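Local coordinates for chromosome replication initiation inhibitor protein (Agrobacterium tumefaciens, PDB 3FD3) that probably acts as a DNA-binding transcription factor of the LysR family, represented here by its C-terminal substrate-binding-type domains, at residues Q39-T42 with V43-L46. Sequence-based numbering, arbitrary orientation.
Sequences QDHT and VEWL
The carbonyls of H41, just ahead of helix 42-47, and of T42, its first residue, accept the first turn's bonds: W45 N donates to H41 O at 3.0 Å and L46 N to T42 O at 2.9 Å, both close to straight. This short helix belongs to the periplasmic-binding-protein-like effector domain of a LysR regulator, and follows the loop after strand 31-36. Beside the backbone, H41 and E44 make a His-carboxylate hydrogen bond, ND1 to OE1 at 3.1 Å. It is nearly linear (175°) and lies in the imidazole plane, yet it reaches the E44 carboxylate from above, the two planes being 72° apart. A bend at chi2 folds the E44 chain back toward the helix start, bringing its CD to 3.7 Å from H41 CA. One face of the imidazole has Q39 O over its centre; that oxygen also accepts from K108 NZ.

W45 meets H41 at the root of its side chain. The H41 CB sits over the five-membered ring of the indole in a CH-pi contact, 3.8 Å from the centroid, whereas the two ring planes are inclined by 40°, an oblique pair. D37 secures the start of the helix from outside, taking H41 N on OD1 and T42 OG1 on OD2. The D40 carboxylate has its own partner, OD1 bonding to H58 NE2. On the buried side, T42 and L46 point the same way, and T42 also touches A7 of strand 3-8. With T42 OG1 engaged by D37, it is the methyl, anti to the backbone N, that faces leucine: T42 CG2 lies 3.8 Å from L46 CD1.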
ATOM      1  N   GLN A  39       9.913  -8.262  -4.300  1.00 32.55           N
ATOM      2  CA  GLN A  39      10.719  -9.475  -4.120  1.00 32.45           C
ATOM      3  C   GLN A  39      11.808  -9.595  -5.202  1.00 32.34           C
ATOM      4  O   GLN A  39      12.397 -10.668  -5.367  1.00 31.16           O
ATOM      5  CB  GLN A  39       9.831 -10.712  -4.156  1.00 32.66           C
ATOM      6  CG  GLN A  39       8.807 -10.790  -3.011  1.00 35.39           C
ATOM      7  CD  GLN A  39       9.441 -11.099  -1.691  1.00 37.45           C
ATOM      8  OE1 GLN A  39      10.598 -11.523  -1.628  1.00 38.99           O
ATOM      9  NE2 GLN A  39       8.690 -10.906  -0.616  1.00 38.83           N
ATOM     10  N   ASP A  40      12.073  -8.496  -5.917  1.00 32.00           N
ATOM     11  CA  ASP A  40      13.127  -8.443  -6.920  1.00 32.32           C
ATOM     12  C   ASP A  40      12.887  -9.474  -8.057  1.00 30.82           C
ATOM     13  O   ASP A  40      13.806 -10.180  -8.474  1.00 30.31           O
ATOM     14  CB  ASP A  40      14.488  -8.658  -6.241  1.00 33.46           C
ATOM     15  CG  ASP A  40      15.651  -8.265  -7.123  1.00 37.67           C
ATOM     16  OD1 ASP A  40      15.450  -7.413  -8.026  1.00 42.83           O
ATOM     17  OD2 ASP A  40      16.760  -8.830  -6.923  1.00 42.60           O
ATOM     18  N   HIS A  41      11.640  -9.588  -8.508  1.00 28.96           N
ATOM     19  CA  HIS A  41      11.292 -10.458  -9.621  1.00 28.90           C
ATOM     20  C   HIS A  41      11.180  -9.721 -10.945  1.00 28.20           C
ATOM     21  O   HIS A  41      10.957 -10.347 -11.982  1.00 27.22           O
ATOM     22  CB  HIS A  41       9.978 -11.177  -9.358  1.00 29.65           C
ATOM     23  CG  HIS A  41      10.060 -12.161  -8.239  1.00 32.03           C
ATOM     24  ND1 HIS A  41      11.125 -13.025  -8.092  1.00 35.03           N
ATOM     25  CD2 HIS A  41       9.225 -12.405  -7.205  1.00 34.04           C
ATOM     26  CE1 HIS A  41      10.943 -13.759  -7.007  1.00 35.81           C
ATOM     27  NE2 HIS A  41       9.800 -13.398  -6.449  1.00 35.42           N
ATOM     28  N   THR A  42      11.316  -8.392 -10.917  1.00 28.07           N
ATOM     29  CA  THR A  42      11.065  -7.598 -12.133  1.00 28.33           C
ATOM     30  C   THR A  42      11.903  -8.042 -13.312  1.00 28.25           C
ATOM     31  O   THR A  42      11.383  -8.128 -14.440  1.00 27.32           O
ATOM     32  CB  THR A  42      11.282  -6.093 -11.880  1.00 28.62           C
ATOM     33  OG1 THR A  42      10.241  -5.635 -11.025  1.00 29.70           O
ATOM     34  CG2 THR A  42      11.254  -5.287 -13.202  1.00 30.03           C
ATOM     35  N   VAL A  43      13.180  -8.352 -13.068  1.00 28.35           N
ATOM     36  CA  VAL A  43      14.071  -8.795 -14.150  1.00 29.09           C
ATOM     37  C   VAL A  43      13.578 -10.081 -14.823  1.00 28.78           C
ATOM     38  O   VAL A  43      13.545 -10.173 -16.046  1.00 29.03           O
ATOM     39  CB  VAL A  43      15.531  -8.981 -13.652  1.00 29.75           C
ATOM     40  CG1 VAL A  43      16.351  -9.787 -14.651  1.00 30.99           C
ATOM     41  CG2 VAL A  43      16.162  -7.586 -13.387  1.00 29.80           C
ATOM     42  N   GLU A  44      13.170 -11.052 -14.013  1.00 28.68           N
ATOM     43  CA  GLU A  44      12.587 -12.290 -14.523  1.00 28.87           C
ATOM     44  C   GLU A  44      11.298 -12.033 -15.306  1.00 27.49           C
ATOM     45  O   GLU A  44      11.097 -12.590 -16.390  1.00 26.93           O
ATOM     46  CB  GLU A  44      12.309 -13.268 -13.378  1.00 29.68           C
ATOM     47  CG  GLU A  44      13.560 -13.624 -12.555  1.00 33.32           C
ATOM     48  CD  GLU A  44      13.729 -12.752 -11.282  1.00 38.39           C
ATOM     49  OE1 GLU A  44      13.485 -13.305 -10.158  1.00 39.59           O
ATOM     50  OE2 GLU A  44      14.086 -11.534 -11.416  1.00 37.66           O
ATOM     51  N   TRP A  45      10.447 -11.165 -14.773  1.00 25.62           N
ATOM     52  CA  TRP A  45       9.189 -10.825 -15.441  1.00 25.29           C
ATOM     53  C   TRP A  45       9.414 -10.177 -16.795  1.00 24.79           C
ATOM     54  O   TRP A  45       8.694 -10.461 -17.754  1.00 24.65           O
ATOM     55  CB  TRP A  45       8.367  -9.869 -14.605  1.00 24.90           C
ATOM     56  CG  TRP A  45       7.889 -10.415 -13.296  1.00 25.87           C
ATOM     57  CD1 TRP A  45       7.924 -11.715 -12.870  1.00 26.75           C
ATOM     58  CD2 TRP A  45       7.260  -9.665 -12.256  1.00 25.04           C
ATOM     59  NE1 TRP A  45       7.372 -11.809 -11.616  1.00 28.30           N
ATOM     60  CE2 TRP A  45       6.950 -10.566 -11.220  1.00 25.78           C
ATOM     61  CE3 TRP A  45       6.928  -8.310 -12.098  1.00 25.87           C
ATOM     62  CZ2 TRP A  45       6.333 -10.160 -10.046  1.00 28.74           C
ATOM     63  CZ3 TRP A  45       6.312  -7.901 -10.927  1.00 27.65           C
ATOM     64  CH2 TRP A  45       6.017  -8.831  -9.915  1.00 26.81           C
ATOM     65  N   LEU A  46      10.382  -9.277 -16.866  1.00 24.23           N
ATOM     66  CA  LEU A  46      10.733  -8.676 -18.146  1.00 25.14           C
ATOM     67  C   LEU A  46      11.286  -9.715 -19.124  1.00 26.23           C
ATOM     68  O   LEU A  46      10.901  -9.755 -20.291  1.00 26.19           O
ATOM     69  CB  LEU A  46      11.735  -7.546 -17.956  1.00 24.73           C
ATOM     70  CG  LEU A  46      11.160  -6.228 -17.421  1.00 25.17           C
ATOM     71  CD1 LEU A  46      12.271  -5.341 -16.867  1.00 24.84           C
ATOM     72  CD2 LEU A  46      10.321  -5.433 -18.461  1.00 26.93           C
TER